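Local coordinates for uncharacterized conserved protein (Methanopyrus kandleri AV19, PDB 2QYA), which is of unknown function but belongs to the DUF424 family and packs as a two-fold symmetric pair of chains in the crystal, at the interface of chains A and B. Residues are numbered along the deposited sequence; one frame, centred on the assembly and turned at random. Chains: chain A/B, Uncharacterized conserved protein.

Contact 1: the interface of chains A and B. Residues chain A 36-39; chain B 68-69.
A:Arg36 and B:Glu69 meet at an oblique angle, with the guanidinium and carboxylate planes 70° apart, and their charged atoms stay out of contact. The arginine chain runs out from its strand and bends about CG-CD (chi3 89°), which lays the NH2 side of the guanidinium face over the carbonyl O of B:Asp68. NH2 of A:Arg36 lies 2.8 Å from the carbonyl O of B:Asp68, but the oxygen sits over the guanidinium face, where no N-H points, and the pair does not make a hydrogen bond. The methylene CG of B:Glu69 sits at the edge of the guanidinium, in its plane. Opposite charges are near without touching: NH2 of A:Arg36 is 4.7 Å from OE2 of B:Glu69, and NH1 is 4.6 Å from the carboxylate OD2 of B:Asp68, which may favour the contact at longer range.

B:Glu69 bends at chi2 (-93°) and carries its carboxylate over to A:Leu38, whose side chain it crosses at about a right angle. Methyl CD1 of A:Leu38 packs 3.7 Å from CD of B:Glu69. A:His39 flanks the same carboxylate, its ND1 4.2 Å from OE1 of B:Glu69. Chain A contributes strand 36-39, whereas chain B contributes the loop between helix 52-66 and strand 71-77.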
# COMPACT_ATOMS: atom_id res chain seq x y z
N ARG A 36 -0.52 -23.02 3.08
CA ARG A 36 0.06 -21.76 3.56
C ARG A 36 -0.06 -21.59 5.07
O ARG A 36 -0.83 -22.29 5.74
CB ARG A 36 -0.58 -20.55 2.87
CG ARG A 36 0.06 -20.18 1.55
CD ARG A 36 -0.25 -18.72 1.13
NE ARG A 36 0.74 -17.75 1.64
CZ ARG A 36 2.02 -17.70 1.27
NH1 ARG A 36 2.53 -18.57 0.40
NH2 ARG A 36 2.81 -16.78 1.80
N THR A 37 0.72 -20.65 5.60
CA THR A 37 0.64 -20.24 7.00
C THR A 37 0.60 -18.74 7.00
O THR A 37 1.57 -18.09 6.58
CB THR A 37 1.86 -20.68 7.82
OG1 THR A 37 2.48 -21.83 7.21
CG2 THR A 37 1.46 -21.00 9.26
N LEU A 38 -0.52 -18.18 7.42
CA LEU A 38 -0.58 -16.75 7.65
C LEU A 38 -0.40 -16.48 9.14
O LEU A 38 -1.12 -17.00 9.98
CB LEU A 38 -1.88 -16.12 7.11
CG LEU A 38 -2.08 -14.61 7.34
CD1 LEU A 38 -0.93 -13.74 6.79
CD2 LEU A 38 -3.43 -14.11 6.82
N HIS A 39 0.61 -15.66 9.44
CA HIS A 39 0.83 -15.14 10.78
C HIS A 39 0.16 -13.77 10.87
O HIS A 39 0.56 -12.83 10.18
CB HIS A 39 2.34 -15.02 11.05
CG HIS A 39 3.11 -16.25 10.67
ND1 HIS A 39 3.74 -16.38 9.45
CD2 HIS A 39 3.34 -17.40 11.34
CE1 HIS A 39 4.34 -17.56 9.40
NE2 HIS A 39 4.11 -18.20 10.53
N ASP B 68 5.74 -13.49 -1.76
CA ASP B 68 4.89 -14.66 -1.62
C ASP B 68 3.82 -14.53 -0.53
O ASP B 68 2.80 -15.22 -0.58
CB ASP B 68 5.75 -15.92 -1.42
CG ASP B 68 6.05 -16.65 -2.75
OD1 ASP B 68 6.71 -16.07 -3.64
OD2 ASP B 68 5.62 -17.82 -2.89
N GLU B 69 4.04 -13.64 0.45
CA GLU B 69 3.10 -13.48 1.58
C GLU B 69 2.28 -12.21 1.47
O GLU B 69 1.14 -12.19 1.90
CB GLU B 69 3.84 -13.49 2.93
CG GLU B 69 3.29 -14.51 3.99
CD GLU B 69 2.25 -13.93 4.97
OE1 GLU B 69 2.39 -14.14 6.21
OE2 GLU B 69 1.27 -13.29 4.51

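Contact 2: the interface of chains A and B. Residues chain A 15-16, 71, 108; chain B 73, 75, 106, 108.
B:Gln106 reaches from strand 102-109 of one chain towards A:Asp15 and A:Thr71 of the other, in an interface where strand and loop side chains of the two chains meet around bound water. Its CB leads into a chain that stays extended beyond CG, with CG trans to the backbone nitrogen (chi1 174°), and this carries the amide across the boundary. There CD packs 3.8 Å from CB of A:Asp15, and the amide stacks on the aspartate carboxylate with NE2 lying over CG. At the tip, OE1 makes a weak hydrogen bond with the hydroxyl OG1 of A:Thr71 and also meets three waters; water 1 and water 3 each link it to that same hydroxyl. Water 2, 2.7 Å from OE1 of B:Gln106, in turn joins OG1 of A:Thr16 and the amide ND2 of B:Asn75.

Beside this network, OD1 of B:Asn75 is gripped by two donors. The backbone N of A:Asp15 donates to OD1 of B:Asn75 at 2.8 Å from above the carbonyl plane, whereas the hydroxyl OG1 of A:Thr16 lies in that plane, on a lone pair. Together they would fix the rotation of the asparagine amide. On the other flank, the rings of A:Tyr108 and B:Tyr108 meet edge to face with planes 66° apart, bringing the same residue of both chains together. The phenol OH of B:Tyr108 lies 3.7 Å from methyl CG2 of A:Thr71.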
# COMPACT_ATOMS: atom_id res chain seq x y z
N ASP A 15 2.66 6.91 -3.27
CA ASP A 15 1.37 7.20 -3.94
C ASP A 15 0.19 6.49 -3.30
O ASP A 15 -0.92 6.59 -3.83
CB ASP A 15 1.42 6.77 -5.39
CG ASP A 15 2.51 7.45 -6.14
OD1 ASP A 15 2.42 8.67 -6.31
OD2 ASP A 15 3.46 6.77 -6.59
N THR A 16 0.44 5.84 -2.16
CA THR A 16 -0.37 4.75 -1.60
C THR A 16 -0.84 5.04 -0.15
O THR A 16 -0.02 5.35 0.73
CB THR A 16 0.46 3.43 -1.56
OG1 THR A 16 1.10 3.18 -2.81
CG2 THR A 16 -0.41 2.23 -1.21
N THR A 71 -3.72 6.41 -4.42
CA THR A 71 -4.40 5.12 -4.44
C THR A 71 -4.66 4.66 -3.00
O THR A 71 -3.75 4.69 -2.16
CB THR A 71 -3.59 4.08 -5.21
OG1 THR A 71 -3.52 4.51 -6.58
CG2 THR A 71 -4.26 2.69 -5.17
N TYR A 108 -8.48 -2.05 -4.32
CA TYR A 108 -7.64 -0.94 -4.74
C TYR A 108 -8.57 0.10 -5.30
O TYR A 108 -9.36 -0.18 -6.22
CB TYR A 108 -6.63 -1.36 -5.78
CG TYR A 108 -5.71 -2.44 -5.26
CD1 TYR A 108 -4.59 -2.10 -4.47
CD2 TYR A 108 -5.98 -3.79 -5.48
CE1 TYR A 108 -3.76 -3.06 -3.95
CE2 TYR A 108 -5.13 -4.77 -4.99
CZ TYR A 108 -4.03 -4.39 -4.21
OH TYR A 108 -3.19 -5.35 -3.70
N ALA B 73 3.73 -3.05 -3.25
CA ALA B 73 3.54 -1.87 -4.06
C ALA B 73 4.89 -1.13 -4.13
O ALA B 73 5.52 -0.89 -3.09
CB ALA B 73 2.45 -0.97 -3.49
N ASN B 75 6.53 2.36 -5.38
CA ASN B 75 6.29 3.69 -5.87
C ASN B 75 7.66 4.34 -5.97
O ASN B 75 8.50 4.15 -5.08
CB ASN B 75 5.40 4.50 -4.92
CG ASN B 75 4.07 3.84 -4.63
OD1 ASN B 75 3.41 4.22 -3.65
ND2 ASN B 75 3.63 2.88 -5.48
N GLN B 106 4.88 3.35 -10.63
CA GLN B 106 3.90 2.89 -9.67
C GLN B 106 3.46 1.50 -10.12
O GLN B 106 2.73 1.38 -11.13
CB GLN B 106 2.73 3.86 -9.58
CG GLN B 106 1.57 3.41 -8.70
CD GLN B 106 0.58 4.55 -8.33
OE1 GLN B 106 -0.24 4.39 -7.44
NE2 GLN B 106 0.68 5.68 -9.00
N TYR B 108 2.67 -2.85 -8.89
CA TYR B 108 2.27 -3.87 -7.92
C TYR B 108 2.85 -5.24 -8.23
O TYR B 108 3.01 -5.63 -9.39
CB TYR B 108 0.74 -3.95 -7.84
CG TYR B 108 0.19 -2.65 -7.39
CD1 TYR B 108 -0.09 -2.42 -6.04
CD2 TYR B 108 0.03 -1.60 -8.29
CE1 TYR B 108 -0.56 -1.19 -5.62
CE2 TYR B 108 -0.42 -0.37 -7.88
CZ TYR B 108 -0.72 -0.18 -6.55
OH TYR B 108 -1.16 1.04 -6.17
O HOH W 1 -2.29 6.68 -7.14
O HOH W 2 0.42 2.72 -5.36
O HOH W 3 -2.00 2.63 -8.81

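Contact 3: the interface of chains A and B. Residues chain A 14-15; chain B 45, 75, 99, 104-106.
The carboxylate carbon CG of A:Asp15 packs 4.0 Å from the imidazole CE1 of B:His104 in this interface between two copies of the DUF424 protein. Within chain B, methyl CD2 of B:Leu99 lies 4.0 Å above the imidazole plane of B:His104 and over its centre, a second-shell contact that backs one face of the ring. CD2 of B:Leu99 also comes within 4.3 Å of the carboxylate OD1 of A:Asp15.

Moving outward, the histidine and aspartate side chains come from opposite directions with ring and carboxylate planes nearly perpendicular. A chi1 of 177° sets the ring of B:His104 opposite its own backbone nitrogen, extending it from strand 102-109 to present NE2 to the loop of chain A. NE2 of B:His104 donates a hydrogen bond to OD2 of A:Asp15 at 2.7 Å; the bond is nearly straight, 168° at the hydrogen. The oxygen lies in the ring plane, while the nitrogen reaches it on the syn side but 33° out of the carboxylate plane. Within chain B, the amide NE2 of B:Gln106 lies in the ring plane beside CE1.

Flanking the loop, whose A:Asp15 backbone N is held by B:Asn75, B:Tyr45 turns its phenol towards the backbone of A:Gly14, OH of B:Tyr45 standing 3.6 Å from the carbonyl O of A:Gly14, a contact rather than a hydrogen bond.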
# COMPACT_ATOMS: atom_id res chain seq x y z
N GLY A 14 4.51 7.16 -0.37
CA GLY A 14 4.57 7.34 -1.83
C GLY A 14 3.22 7.76 -2.41
O GLY A 14 2.71 8.84 -2.09
N ASP A 15 2.66 6.91 -3.27
CA ASP A 15 1.37 7.20 -3.94
C ASP A 15 0.19 6.49 -3.30
O ASP A 15 -0.92 6.59 -3.83
CB ASP A 15 1.42 6.77 -5.39
CG ASP A 15 2.51 7.45 -6.14
OD1 ASP A 15 2.42 8.67 -6.31
OD2 ASP A 15 3.46 6.77 -6.59
N TYR B 45 6.79 11.18 1.55
CA TYR B 45 8.03 10.98 0.78
C TYR B 45 9.32 10.69 1.57
O TYR B 45 10.30 10.20 1.00
CB TYR B 45 8.21 12.08 -0.30
CG TYR B 45 7.08 12.02 -1.30
CD1 TYR B 45 7.10 11.09 -2.34
CD2 TYR B 45 5.95 12.82 -1.15
CE1 TYR B 45 6.05 10.99 -3.23
CE2 TYR B 45 4.88 12.74 -2.04
CZ TYR B 45 4.94 11.83 -3.08
OH TYR B 45 3.87 11.75 -3.97
N ASN B 75 6.53 2.36 -5.38
CA ASN B 75 6.29 3.69 -5.87
C ASN B 75 7.66 4.34 -5.97
O ASN B 75 8.50 4.15 -5.08
CB ASN B 75 5.40 4.50 -4.92
CG ASN B 75 4.07 3.84 -4.63
OD1 ASN B 75 3.41 4.22 -3.65
ND2 ASN B 75 3.63 2.88 -5.48
N LEU B 99 5.42 12.06 -13.79
CA LEU B 99 4.44 12.75 -12.95
C LEU B 99 5.12 14.06 -12.60
O LEU B 99 6.30 14.06 -12.26
CB LEU B 99 4.16 11.94 -11.68
CG LEU B 99 2.89 12.27 -10.90
CD1 LEU B 99 1.67 11.94 -11.75
CD2 LEU B 99 2.82 11.51 -9.58
N HIS B 104 8.48 8.69 -12.95
CA HIS B 104 7.61 8.11 -11.93
C HIS B 104 7.26 6.67 -12.27
O HIS B 104 7.02 6.32 -13.42
CB HIS B 104 6.35 8.96 -11.70
CG HIS B 104 5.37 8.38 -10.71
ND1 HIS B 104 4.15 7.86 -11.08
CD2 HIS B 104 5.45 8.23 -9.36
CE1 HIS B 104 3.51 7.43 -10.01
NE2 HIS B 104 4.29 7.63 -8.95
N VAL B 105 7.25 5.84 -11.26
CA VAL B 105 6.83 4.50 -11.47
C VAL B 105 5.96 4.05 -10.29
O VAL B 105 6.23 4.36 -9.14
CB VAL B 105 8.02 3.57 -11.79
CG1 VAL B 105 8.54 2.89 -10.57
CG2 VAL B 105 7.58 2.50 -12.85
N GLN B 106 4.88 3.35 -10.63
CA GLN B 106 3.90 2.89 -9.67
C GLN B 106 3.46 1.50 -10.12
O GLN B 106 2.73 1.38 -11.13
CB GLN B 106 2.73 3.86 -9.58
CG GLN B 106 1.57 3.41 -8.70
CD GLN B 106 0.58 4.55 -8.33
OE1 GLN B 106 -0.24 4.39 -7.44
NE2 GLN B 106 0.68 5.68 -9.00

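Contacts 2 and 3 adjoin, the centres of their C-alpha atoms about 7 Å apart, and share A:Asp15, B:Asn75 and B:Gln106. Contact 1 lies about 22 Å from contact 2 and 27 Å from contact 3 between the same kind of centres, and has no residue in common with them. Strands 71-77 and 102-109 of chain B serve both neighbouring patches, while contact 1 uses the loop leading into strand 71-77. Two-fold symmetry repeats every patch with the chains exchanged, so that the patches recur on both sides of the two-fold axis. This is consistent with a dimer, although the structure alone does not show that it forms in solution.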